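Local coordinates for protein mannan endo-1,4-beta-mannosidase (Bacillus subtilis, PDB 3CBW) that catalyses the random endo-hydrolysis of beta-1,4-mannosidic linkages in mannan, galactomannan and glucomannan, and so takes part in glucomannan breakdown, at residues S69-R79 and I91-Y102; L152-E163 and Y210-L220. The protein carries 3 engineered substitutions. All blocks are in the same frame, centred on the assembly; numbering follows the deposited sequence.

In the fold
Both contacts belong to the TIM-barrel fold of glycosyl hydrolase family 26, with centres about 15 Å apart. Interaction 1 is buried. It joins barrel strand 72-79 to helix 96-104 and the loop that leads into it, through a disulfide, tyrosine packing and hydrogen bonds from two tyrosine hydroxyls. Interaction 2 lies further out and is partly buried. There helix 143-163 meets the end of helix 194-214 and the turn into strand 220-224. Its inner side is mostly apolar, and its outer side has a salt bridge and waters. Helix 143-163 serves both: Asn96 ND2 bonds Gly158 O, and Lys154 NZ bonds Ile91 O.

Interaction 1. Residues S69-R79 and I91-Y102; sequences SPAIYGCDYAR and IDVSCNGDLMSY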
loop_
_atom_site.group_PDB
_atom_site.type_symbol
_atom_site.label_atom_id
_atom_site.label_comp_id
_atom_site.label_asym_id
_atom_site.label_seq_id
_atom_site.Cartn_x
_atom_site.Cartn_y
_atom_site.Cartn_z
ATOM N N SER A 69 -18.593 0.536 5.433
ATOM C CA SER A 69 -17.523 -0.324 4.925
ATOM C C SER A 69 -16.297 0.509 4.553
ATOM O O SER A 69 -16.443 1.659 4.145
ATOM C CB SER A 69 -17.984 -1.104 3.694
ATOM O OG SER A 69 -19.095 -1.923 3.999
ATOM N N PRO A 70 -15.085 -0.079 4.659
ATOM C CA PRO A 70 -13.893 0.690 4.283
ATOM C C PRO A 70 -13.918 1.088 2.811
ATOM O O PRO A 70 -14.321 0.291 1.949
ATOM C CB PRO A 70 -12.735 -0.280 4.557
ATOM C CG PRO A 70 -13.354 -1.650 4.610
ATOM C CD PRO A 70 -14.754 -1.438 5.129
ATOM N N ALA A 71 -13.518 2.319 2.512
ATOM C CA ALA A 71 -13.411 2.744 1.119
ATOM C C ALA A 71 -12.377 1.926 0.340
ATOM O O ALA A 71 -12.601 1.584 -0.828
ATOM C CB ALA A 71 -13.117 4.231 1.021
ATOM N N ILE A 72 -11.251 1.615 0.983
ATOM C CA ILE A 72 -10.174 0.860 0.370
ATOM C C ILE A 72 -10.101 -0.538 0.975
ATOM O O ILE A 72 -10.211 -0.703 2.197
ATOM C CB ILE A 72 -8.836 1.589 0.583
ATOM C CG1 ILE A 72 -8.870 2.937 -0.142
ATOM C CG2 ILE A 72 -7.650 0.722 0.111
ATOM C CD1 ILE A 72 -7.775 3.880 0.288
ATOM N N TYR A 73 -9.951 -1.550 0.117
ATOM C CA TYR A 73 -9.803 -2.921 0.602
ATOM C C TYR A 73 -8.531 -3.507 0.032
ATOM O O TYR A 73 -8.296 -3.448 -1.178
ATOM C CB TYR A 73 -11.013 -3.773 0.250
ATOM C CG TYR A 73 -11.258 -4.899 1.225
ATOM C CD1 TYR A 73 -11.455 -4.646 2.579
ATOM C CD2 TYR A 73 -11.339 -6.225 0.791
ATOM C CE1 TYR A 73 -11.698 -5.682 3.483
ATOM C CE2 TYR A 73 -11.593 -7.270 1.696
ATOM C CZ TYR A 73 -11.785 -6.983 3.029
ATOM O OH TYR A 73 -12.060 -7.988 3.939
ATOM N N GLY A 74 -7.699 -4.049 0.924
ATOM C CA GLY A 74 -6.394 -4.530 0.533
ATOM C C GLY A 74 -6.284 -6.031 0.410
ATOM O O GLY A 74 -6.915 -6.779 1.168
ATOM N N CYS A 75 -5.449 -6.466 -0.535
ATOM C CA CYS A 75 -5.036 -7.869 -0.635
ATOM C C CYS A 75 -3.532 -7.914 -0.814
ATOM O O CYS A 75 -2.938 -6.984 -1.354
ATOM C CB CYS A 75 -5.722 -8.564 -1.826
ATOM S SG CYS A 75 -5.031 -10.232 -2.335
ATOM N N ASP A 76 -2.911 -8.999 -0.368
ATOM C CA ASP A 76 -1.491 -9.204 -0.633
ATOM C C ASP A 76 -1.360 -10.511 -1.396
ATOM O O ASP A 76 -1.814 -11.559 -0.950
ATOM C CB ASP A 76 -0.709 -9.194 0.683
ATOM C CG ASP A 76 0.791 -9.106 0.484
ATOM O OD1 ASP A 76 1.373 -9.977 -0.200
ATOM O OD2 ASP A 76 1.388 -8.165 1.062
ATOM N N TYR A 77 -0.775 -10.434 -2.583
ATOM C CA TYR A 77 -0.623 -11.601 -3.437
ATOM C C TYR A 77 0.455 -12.580 -2.957
ATOM O O TYR A 77 0.468 -13.745 -3.392
ATOM C CB TYR A 77 -0.175 -11.166 -4.820
ATOM C CG TYR A 77 -1.154 -10.548 -5.797
ATOM C CD1 TYR A 77 -2.547 -10.662 -5.669
ATOM C CD2 TYR A 77 -0.657 -9.926 -6.932
ATOM C CE1 TYR A 77 -3.405 -10.129 -6.648
ATOM C CE2 TYR A 77 -1.489 -9.413 -7.912
ATOM C CZ TYR A 77 -2.857 -9.514 -7.773
ATOM O OH TYR A 77 -3.646 -9.007 -8.780
ATOM N N ALA A 78 1.395 -12.112 -2.138
ATOM C CA ALA A 78 2.635 -12.862 -1.943
ATOM C C ALA A 78 2.769 -13.412 -0.536
ATOM O O ALA A 78 2.835 -12.659 0.438
ATOM C CB ALA A 78 3.833 -12.011 -2.315
ATOM N N ARG A 79 2.804 -14.742 -0.446
ATOM C CA ARG A 79 2.950 -15.428 0.813
ATOM C C ARG A 79 4.420 -15.839 0.937
ATOM O O ARG A 79 4.772 -17.015 0.818
ATOM C CB ARG A 79 2.004 -16.635 0.881
ATOM C CG ARG A 79 0.480 -16.284 0.897
ATOM C CD ARG A 79 -0.148 -15.976 -0.487
ATOM N NE ARG A 79 0.251 -16.987 -1.463
ATOM C CZ ARG A 79 -0.356 -18.158 -1.660
ATOM N NH1 ARG A 79 -1.480 -18.473 -1.017
ATOM N NH2 ARG A 79 0.154 -19.009 -2.541
ATOM N N ILE A 91 3.111 -16.647 -4.988
ATOM C CA ILE A 91 2.164 -15.659 -5.495
ATOM C C ILE A 91 0.824 -16.321 -5.797
ATOM O O ILE A 91 0.776 -17.338 -6.487
ATOM C CB ILE A 91 2.703 -15.012 -6.796
ATOM C CG1 ILE A 91 4.106 -14.411 -6.605
ATOM C CG2 ILE A 91 1.710 -14.006 -7.373
ATOM C CD1 ILE A 91 4.170 -13.254 -5.645
ATOM N N ASP A 92 -0.258 -15.734 -5.297
ATOM C CA ASP A 92 -1.625 -16.163 -5.625
ATOM C C ASP A 92 -2.448 -14.911 -5.900
ATOM O O ASP A 92 -2.332 -13.935 -5.169
ATOM C CB ASP A 92 -2.221 -16.970 -4.459
ATOM C CG ASP A 92 -3.604 -17.533 -4.767
ATOM O OD1 ASP A 92 -3.709 -18.754 -5.028
ATOM O OD2 ASP A 92 -4.601 -16.772 -4.731
ATOM N N VAL A 93 -3.267 -14.939 -6.947
ATOM C CA VAL A 93 -4.009 -13.747 -7.366
ATOM C C VAL A 93 -5.528 -13.942 -7.327
ATOM O O VAL A 93 -6.279 -13.126 -7.859
ATOM C CB VAL A 93 -3.550 -13.235 -8.754
ATOM C CG1 VAL A 93 -2.052 -13.018 -8.775
ATOM C CG2 VAL A 93 -3.966 -14.206 -9.878
ATOM N N SER A 94 -5.980 -14.991 -6.651
ATOM C CA SER A 94 -7.408 -15.325 -6.612
ATOM C C SER A 94 -8.291 -14.279 -5.918
ATOM O O SER A 94 -9.508 -14.310 -6.093
ATOM C CB SER A 94 -7.632 -16.710 -6.001
ATOM O OG SER A 94 -7.276 -16.746 -4.636
ATOM N N CYS A 95 -7.696 -13.373 -5.142
ATOM C CA CYS A 95 -8.447 -12.277 -4.525
ATOM C C CYS A 95 -8.943 -11.260 -5.560
ATOM O O CYS A 95 -9.762 -10.411 -5.235
ATOM C CB CYS A 95 -7.595 -11.569 -3.475
ATOM S SG CYS A 95 -6.090 -10.742 -4.139
ATOM N N ASN A 96 -8.459 -11.350 -6.798
ATOM C CA ASN A 96 -8.805 -10.383 -7.845
ATOM C C ASN A 96 -10.295 -10.149 -8.023
ATOM O O ASN A 96 -10.726 -9.012 -8.139
ATOM C CB ASN A 96 -8.229 -10.804 -9.186
ATOM C CG ASN A 96 -6.798 -10.359 -9.383
ATOM O OD1 ASN A 96 -6.243 -9.611 -8.585
ATOM N ND2 ASN A 96 -6.200 -10.802 -10.477
ATOM N N GLY A 97 -11.087 -11.218 -8.075
ATOM C CA GLY A 97 -12.533 -11.074 -8.265
ATOM C C GLY A 97 -13.142 -10.118 -7.248
ATOM O O GLY A 97 -13.900 -9.209 -7.601
ATOM N N ASP A 98 -12.803 -10.319 -5.976
ATOM C CA ASP A 98 -13.292 -9.474 -4.892
ATOM C C ASP A 98 -12.796 -8.037 -5.000
ATOM O O ASP A 98 -13.526 -7.100 -4.670
ATOM C CB ASP A 98 -12.928 -10.072 -3.538
ATOM C CG ASP A 98 -13.817 -11.251 -3.168
ATOM O OD1 ASP A 98 -14.962 -11.336 -3.662
ATOM O OD2 ASP A 98 -13.370 -12.098 -2.376
ATOM N N LEU A 99 -11.567 -7.858 -5.479
ATOM C CA LEU A 99 -11.048 -6.505 -5.664
ATOM C C LEU A 99 -11.798 -5.760 -6.768
ATOM O O LEU A 99 -12.129 -4.583 -6.621
ATOM C CB LEU A 99 -9.560 -6.554 -5.970
ATOM C CG LEU A 99 -8.622 -7.157 -4.920
ATOM C CD1 LEU A 99 -7.185 -7.074 -5.390
ATOM C CD2 LEU A 99 -8.772 -6.506 -3.548
ATOM N N MET A 100 -12.052 -6.448 -7.877
ATOM C CA MET A 100 -12.824 -5.863 -8.970
ATOM C C MET A 100 -14.241 -5.521 -8.525
ATOM O O MET A 100 -14.755 -4.443 -8.826
ATOM C CB MET A 100 -12.849 -6.816 -10.163
ATOM C CG MET A 100 -11.464 -7.115 -10.746
ATOM S SD MET A 100 -11.404 -8.247 -12.170
ATOM C CE MET A 100 -13.115 -8.818 -12.119
ATOM N N SER A 101 -14.851 -6.419 -7.764
ATOM C CA SER A 101 -16.190 -6.184 -7.247
ATOM C C SER A 101 -16.210 -5.013 -6.282
ATOM O O SER A 101 -17.184 -4.254 -6.237
ATOM C CB SER A 101 -16.720 -7.432 -6.550
ATOM O OG SER A 101 -16.833 -8.512 -7.456
ATOM N N TYR A 102 -15.127 -4.856 -5.520
ATOM C CA TYR A 102 -15.054 -3.752 -4.567
ATOM C C TYR A 102 -15.094 -2.416 -5.291
ATOM O O TYR A 102 -15.819 -1.500 -4.869
ATOM C CB TYR A 102 -13.811 -3.849 -3.663
ATOM C CG TYR A 102 -14.095 -3.393 -2.250
ATOM C CD1 TYR A 102 -13.756 -2.116 -1.816
ATOM C CD2 TYR A 102 -14.732 -4.243 -1.348
ATOM C CE1 TYR A 102 -14.046 -1.698 -0.526
ATOM C CE2 TYR A 102 -15.015 -3.839 -0.051
ATOM C CZ TYR A 102 -14.665 -2.565 0.356
ATOM O OH TYR A 102 -14.975 -2.182 1.638
#
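Cys75 and Cys95 form a disulfide that ties strand 72-79 to the start of helix 96-104. Its chi3 is -87°, close to the usual right-angled twist of such bonds. Leu99 CD2 packs beside Cys75 CB.

Two tyrosine hydroxyls make hydrogen bonds across the contact. Tyr77 OH donates to Asn96 OD1 at 2.7 Å, in the carbonyl plane and on a lone pair. Tyr102 OH donates to Pro70 O at 2.6 Å, also on a lone pair. Between backbones, Asp92 N donates to Tyr77 O at 2.8 Å, next to the single beta bridge of Ala78 with Ile91.

The rings are packed as well. Val93 CG1 sits over the centre of one Tyr77 face, 3.6 Å from the centroid, while Cys95 SG lies at the ring edge. An alanine in place of Tyr77 has neither ring nor hydroxyl, which would probably leave Asn96 OD1 without this donor and open a gap beneath Val93 CG1. Tyr73 CB lies over the Tyr102 ring, 3.7 Å from its centroid. The Tyr73 ring leads away from that face, its CG opposite the backbone N (chi1 -152°). The two ring planes are 17° apart and slid past each other, with little overlap. Tyr73 OH hydrogen-bonds Ser55 O and Ala59 N, beyond the two segments. Asp92 CB covers one face of the Arg79 guanidinium, whose NE bonds Ser90 O.

The strand and helix run nearly antiparallel, as the first two elements of a beta-alpha-beta unit completed by strand 108-114. Helix 57-66 packs on Tyr73 and Tyr102, and helix 143-163 on Tyr77 and Ile91.

Interaction 2. Residues L152-E163 and Y210-L220; sequences LSKIADGLQELE and YMTDTRGLDHL
Met211 fits as a knob into a hole formed by Leu152, Ile155, Ala156 and Leu159 of helix 143-163. Its chain bends at chi2 (-54°), which takes CE to 3.8 Å from Ile155 CG2. Leu217 CD1 packs against Leu159 CB.

Flat groups are met over their faces. Leu152 CB lies over the Tyr210 ring, offset toward its rim. Ala156 CB sits over the centre of the Arg215 guanidinium, 3.4 Å from CZ. Glu163 CB lies over one face of the His219 ring, 3.5 Å from its centroid, and Leu220 CD2 lies over the opposite face.

Arg215 NH2 forms a salt bridge with Asp157 OD1 at 2.7 Å, in the guanidinium plane and on the anti lone pair. NH1 adds a weak bond to the same oxygen. Asp218 N donates to Glu163 OE2 at 3.0 Å, from above the carboxylate plane. His219 NE2 gives a weak bond to Leu159 O; ND1, buried by the contact, has no partner in the model. One water links Ser153 OG, Tyr210 OH and Arg215 NH1; another links Gln160 OE1 with Arg215 O and NE.

Apolar packing fills the inner side, while Asp157 and the waters probably fix Arg215 over Ala156 at the outer side.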
loop_
_atom_site.group_PDB
_atom_site.type_symbol
_atom_site.label_atom_id
_atom_site.label_comp_id
_atom_site.label_asym_id
_atom_site.label_seq_id
_atom_site.Cartn_x
_atom_site.Cartn_y
_atom_site.Cartn_z
ATOM N N LEU A 152 7.566 -11.484 -10.631
ATOM C CA LEU A 152 6.975 -10.295 -11.231
ATOM C C LEU A 152 6.028 -10.669 -12.367
ATOM O O LEU A 152 4.989 -10.040 -12.536
ATOM C CB LEU A 152 8.055 -9.333 -11.726
ATOM C CG LEU A 152 9.035 -8.784 -10.674
ATOM C CD1 LEU A 152 9.965 -7.761 -11.303
ATOM C CD2 LEU A 152 8.306 -8.187 -9.472
ATOM N N SER A 153 6.385 -11.683 -13.153
ATOM C CA SER A 153 5.552 -12.101 -14.267
ATOM C C SER A 153 4.200 -12.592 -13.786
ATOM O O SER A 153 3.174 -12.257 -14.369
ATOM C CB SER A 153 6.251 -13.191 -15.074
ATOM O OG SER A 153 5.492 -13.503 -16.220
ATOM N N LYS A 154 4.191 -13.383 -12.715
ATOM C CA LYS A 154 2.939 -13.906 -12.195
ATOM C C LYS A 154 2.088 -12.795 -11.570
ATOM O O LYS A 154 0.872 -12.779 -11.720
ATOM C CB LYS A 154 3.206 -15.037 -11.197
ATOM C CG LYS A 154 1.979 -15.855 -10.880
ATOM C CD LYS A 154 2.306 -17.052 -10.007
ATOM C CE LYS A 154 1.038 -17.801 -9.671
ATOM N NZ LYS A 154 1.312 -18.897 -8.688
ATOM N N ILE A 155 2.741 -11.871 -10.871
ATOM C CA ILE A 155 2.074 -10.691 -10.313
ATOM C C ILE A 155 1.418 -9.884 -11.435
ATOM O O ILE A 155 0.238 -9.518 -11.345
ATOM C CB ILE A 155 3.069 -9.817 -9.500
ATOM C CG1 ILE A 155 3.472 -10.550 -8.215
ATOM C CG2 ILE A 155 2.448 -8.455 -9.176
ATOM C CD1 ILE A 155 4.778 -10.059 -7.630
ATOM N N ALA A 156 2.172 -9.640 -12.505
ATOM C CA ALA A 156 1.654 -8.869 -13.632
ATOM C C ALA A 156 0.472 -9.565 -14.291
ATOM O O ALA A 156 -0.485 -8.906 -14.678
ATOM C CB ALA A 156 2.741 -8.601 -14.648
ATOM N N ASP A 157 0.518 -10.896 -14.396
ATOM C CA ASP A 157 -0.622 -11.642 -14.949
ATOM C C ASP A 157 -1.867 -11.366 -14.108
ATOM O O ASP A 157 -2.961 -11.178 -14.637
ATOM C CB ASP A 157 -0.349 -13.150 -14.967
ATOM C CG ASP A 157 0.715 -13.570 -15.979
ATOM O OD1 ASP A 157 1.149 -12.769 -16.831
ATOM O OD2 ASP A 157 1.113 -14.758 -15.910
ATOM N N GLY A 158 -1.702 -11.339 -12.787
ATOM C CA GLY A 158 -2.820 -11.026 -11.900
ATOM C C GLY A 158 -3.297 -9.598 -12.087
ATOM O O GLY A 158 -4.492 -9.346 -12.194
ATOM N N LEU A 159 -2.366 -8.659 -12.138
ATOM C CA LEU A 159 -2.746 -7.250 -12.295
ATOM C C LEU A 159 -3.482 -6.990 -13.613
ATOM O O LEU A 159 -4.420 -6.177 -13.674
ATOM C CB LEU A 159 -1.543 -6.319 -12.131
ATOM C CG LEU A 159 -0.898 -6.353 -10.740
ATOM C CD1 LEU A 159 0.381 -5.550 -10.733
ATOM C CD2 LEU A 159 -1.838 -5.850 -9.674
ATOM N N GLN A 160 -3.100 -7.716 -14.660
ATOM C CA GLN A 160 -3.746 -7.568 -15.958
ATOM C C GLN A 160 -5.240 -7.861 -15.883
ATOM O O GLN A 160 -6.027 -7.225 -16.572
ATOM C CB GLN A 160 -3.082 -8.518 -16.956
ATOM C CG GLN A 160 -3.651 -8.463 -18.352
ATOM C CD GLN A 160 -3.331 -7.174 -19.044
ATOM O OE1 GLN A 160 -2.184 -6.719 -19.031
ATOM N NE2 GLN A 160 -4.339 -6.573 -19.669
ATOM N N GLU A 161 -5.624 -8.822 -15.042
ATOM C CA GLU A 161 -7.034 -9.170 -14.906
ATOM C C GLU A 161 -7.855 -7.951 -14.454
ATOM O O GLU A 161 -8.947 -7.691 -14.956
ATOM C CB GLU A 161 -7.214 -10.337 -13.940
ATOM C CG GLU A 161 -8.650 -10.806 -13.880
ATOM C CD GLU A 161 -8.881 -11.956 -12.928
ATOM O OE1 GLU A 161 -7.938 -12.382 -12.209
ATOM O OE2 GLU A 161 -10.038 -12.422 -12.907
ATOM N N LEU A 162 -7.306 -7.178 -13.522
ATOM C CA LEU A 162 -7.975 -5.971 -13.039
ATOM C C LEU A 162 -7.973 -4.881 -14.110
ATOM O O LEU A 162 -8.978 -4.192 -14.297
ATOM C CB LEU A 162 -7.309 -5.472 -11.747
ATOM C CG LEU A 162 -7.155 -6.540 -10.649
ATOM C CD1 LEU A 162 -6.223 -6.065 -9.552
ATOM C CD2 LEU A 162 -8.473 -6.973 -10.079
ATOM N N GLU A 163 -6.867 -4.749 -14.838
ATOM C CA GLU A 163 -6.769 -3.749 -15.893
ATOM C C GLU A 163 -7.810 -3.971 -16.987
ATOM O O GLU A 163 -8.335 -3.011 -17.554
ATOM C CB GLU A 163 -5.368 -3.763 -16.486
ATOM C CG GLU A 163 -5.108 -2.581 -17.392
ATOM C CD GLU A 163 -3.843 -2.710 -18.172
ATOM O OE1 GLU A 163 -3.283 -3.826 -18.217
ATOM O OE2 GLU A 163 -3.402 -1.681 -18.722
ATOM N N TYR A 210 9.156 -3.013 -15.123
ATOM C CA TYR A 210 8.578 -4.289 -15.497
ATOM C C TYR A 210 7.065 -4.144 -15.642
ATOM O O TYR A 210 6.473 -4.575 -16.636
ATOM C CB TYR A 210 8.906 -5.353 -14.448
ATOM C CG TYR A 210 8.584 -6.754 -14.900
ATOM C CD1 TYR A 210 9.580 -7.561 -15.446
ATOM C CD2 TYR A 210 7.294 -7.279 -14.789
ATOM C CE1 TYR A 210 9.315 -8.849 -15.872
ATOM C CE2 TYR A 210 7.008 -8.585 -15.220
ATOM C CZ TYR A 210 8.037 -9.360 -15.765
ATOM O OH TYR A 210 7.820 -10.650 -16.199
ATOM N N MET A 211 6.418 -3.552 -14.638
ATOM C CA MET A 211 4.960 -3.457 -14.659
ATOM C C MET A 211 4.463 -2.489 -15.725
ATOM O O MET A 211 3.508 -2.780 -16.431
ATOM C CB MET A 211 4.431 -3.041 -13.284
ATOM C CG MET A 211 4.675 -4.066 -12.169
ATOM S SD MET A 211 4.072 -5.816 -12.484
ATOM C CE MET A 211 5.114 -6.682 -11.226
ATOM N N THR A 212 5.102 -1.331 -15.822
ATOM C CA THR A 212 4.619 -0.256 -16.677
ATOM C C THR A 212 5.013 -0.482 -18.135
ATOM O O THR A 212 4.172 -0.381 -19.031
ATOM C CB THR A 212 5.147 1.098 -16.163
ATOM O OG1 THR A 212 4.783 1.243 -14.787
ATOM C CG2 THR A 212 4.589 2.254 -16.961
ATOM N N ASP A 213 6.284 -0.794 -18.372
ATOM C CA ASP A 213 6.780 -0.866 -19.747
ATOM C C ASP A 213 6.719 -2.286 -20.292
ATOM O O ASP A 213 6.045 -2.528 -21.290
ATOM C CB ASP A 213 8.182 -0.271 -19.819
ATOM C CG ASP A 213 8.192 1.201 -19.470
ATOM O OD1 ASP A 213 7.209 1.904 -19.808
ATOM O OD2 ASP A 213 9.176 1.655 -18.858
ATOM N N THR A 214 7.362 -3.237 -19.634
ATOM C CA THR A 214 7.339 -4.627 -20.119
ATOM C C THR A 214 5.915 -5.158 -20.200
ATOM O O THR A 214 5.554 -5.835 -21.172
ATOM C CB THR A 214 8.202 -5.538 -19.224
ATOM O OG1 THR A 214 9.522 -4.989 -19.131
ATOM C CG2 THR A 214 8.268 -6.978 -19.760
ATOM N N ARG A 215 5.101 -4.833 -19.198
ATOM C CA ARG A 215 3.782 -5.427 -19.077
ATOM C C ARG A 215 2.627 -4.484 -19.400
ATOM O O ARG A 215 1.468 -4.904 -19.426
ATOM C CB ARG A 215 3.627 -6.082 -17.703
ATOM C CG ARG A 215 4.643 -7.217 -17.472
ATOM C CD ARG A 215 4.457 -8.402 -18.466
ATOM N NE ARG A 215 3.076 -8.860 -18.381
ATOM C CZ ARG A 215 2.667 -9.979 -17.785
ATOM N NH1 ARG A 215 3.524 -10.856 -17.284
ATOM N NH2 ARG A 215 1.376 -10.229 -17.702
ATOM N N GLY A 216 2.932 -3.216 -19.661
ATOM C CA GLY A 216 1.929 -2.252 -20.119
ATOM C C GLY A 216 0.790 -1.999 -19.149
ATOM O O GLY A 216 -0.324 -1.665 -19.555
ATOM N N LEU A 217 1.058 -2.128 -17.851
ATOM C CA LEU A 217 -0.010 -2.021 -16.855
ATOM C C LEU A 217 -0.359 -0.561 -16.563
ATOM O O LEU A 217 0.418 0.158 -15.941
ATOM C CB LEU A 217 0.345 -2.799 -15.587
ATOM C CG LEU A 217 0.525 -4.308 -15.801
ATOM C CD1 LEU A 217 1.147 -4.949 -14.586
ATOM C CD2 LEU A 217 -0.771 -5.039 -16.141
ATOM N N ASP A 218 -1.534 -0.138 -17.027
ATOM C CA ASP A 218 -1.910 1.279 -17.093
ATOM C C ASP A 218 -2.972 1.691 -16.067
ATOM O O ASP A 218 -3.505 2.793 -16.144
ATOM C CB ASP A 218 -2.348 1.633 -18.534
ATOM C CG ASP A 218 -1.202 1.587 -19.525
ATOM O OD1 ASP A 218 -0.047 1.810 -19.117
ATOM O OD2 ASP A 218 -1.482 1.333 -20.720
ATOM N N HIS A 219 -3.208 0.833 -15.081
ATOM C CA HIS A 219 -4.236 1.049 -14.067
ATOM C C HIS A 219 -3.621 1.152 -12.668
ATOM O O HIS A 219 -4.348 1.110 -11.683
ATOM C CB HIS A 219 -5.253 -0.091 -14.120
ATOM C CG HIS A 219 -4.674 -1.430 -13.782
ATOM N ND1 HIS A 219 -3.432 -1.840 -14.230
ATOM C CD2 HIS A 219 -5.149 -2.435 -13.006
ATOM C CE1 HIS A 219 -3.179 -3.050 -13.754
ATOM N NE2 HIS A 219 -4.206 -3.434 -13.015
ATOM N N LEU A 220 -2.299 1.285 -12.581
ATOM C CA LEU A 220 -1.612 1.288 -11.287
ATOM C C LEU A 220 -1.286 2.686 -10.797
ATOM O O LEU A 220 -0.820 3.546 -11.551
ATOM C CB LEU A 220 -0.307 0.484 -11.359
ATOM C CG LEU A 220 -0.413 -0.957 -11.865
ATOM C CD1 LEU A 220 0.939 -1.641 -11.875
ATOM C CD2 LEU A 220 -1.418 -1.754 -11.020
HETATM O O HOH W 1 6.090 -11.346 -18.029
HETATM O O HOH W 2 0.479 -7.452 -18.658
#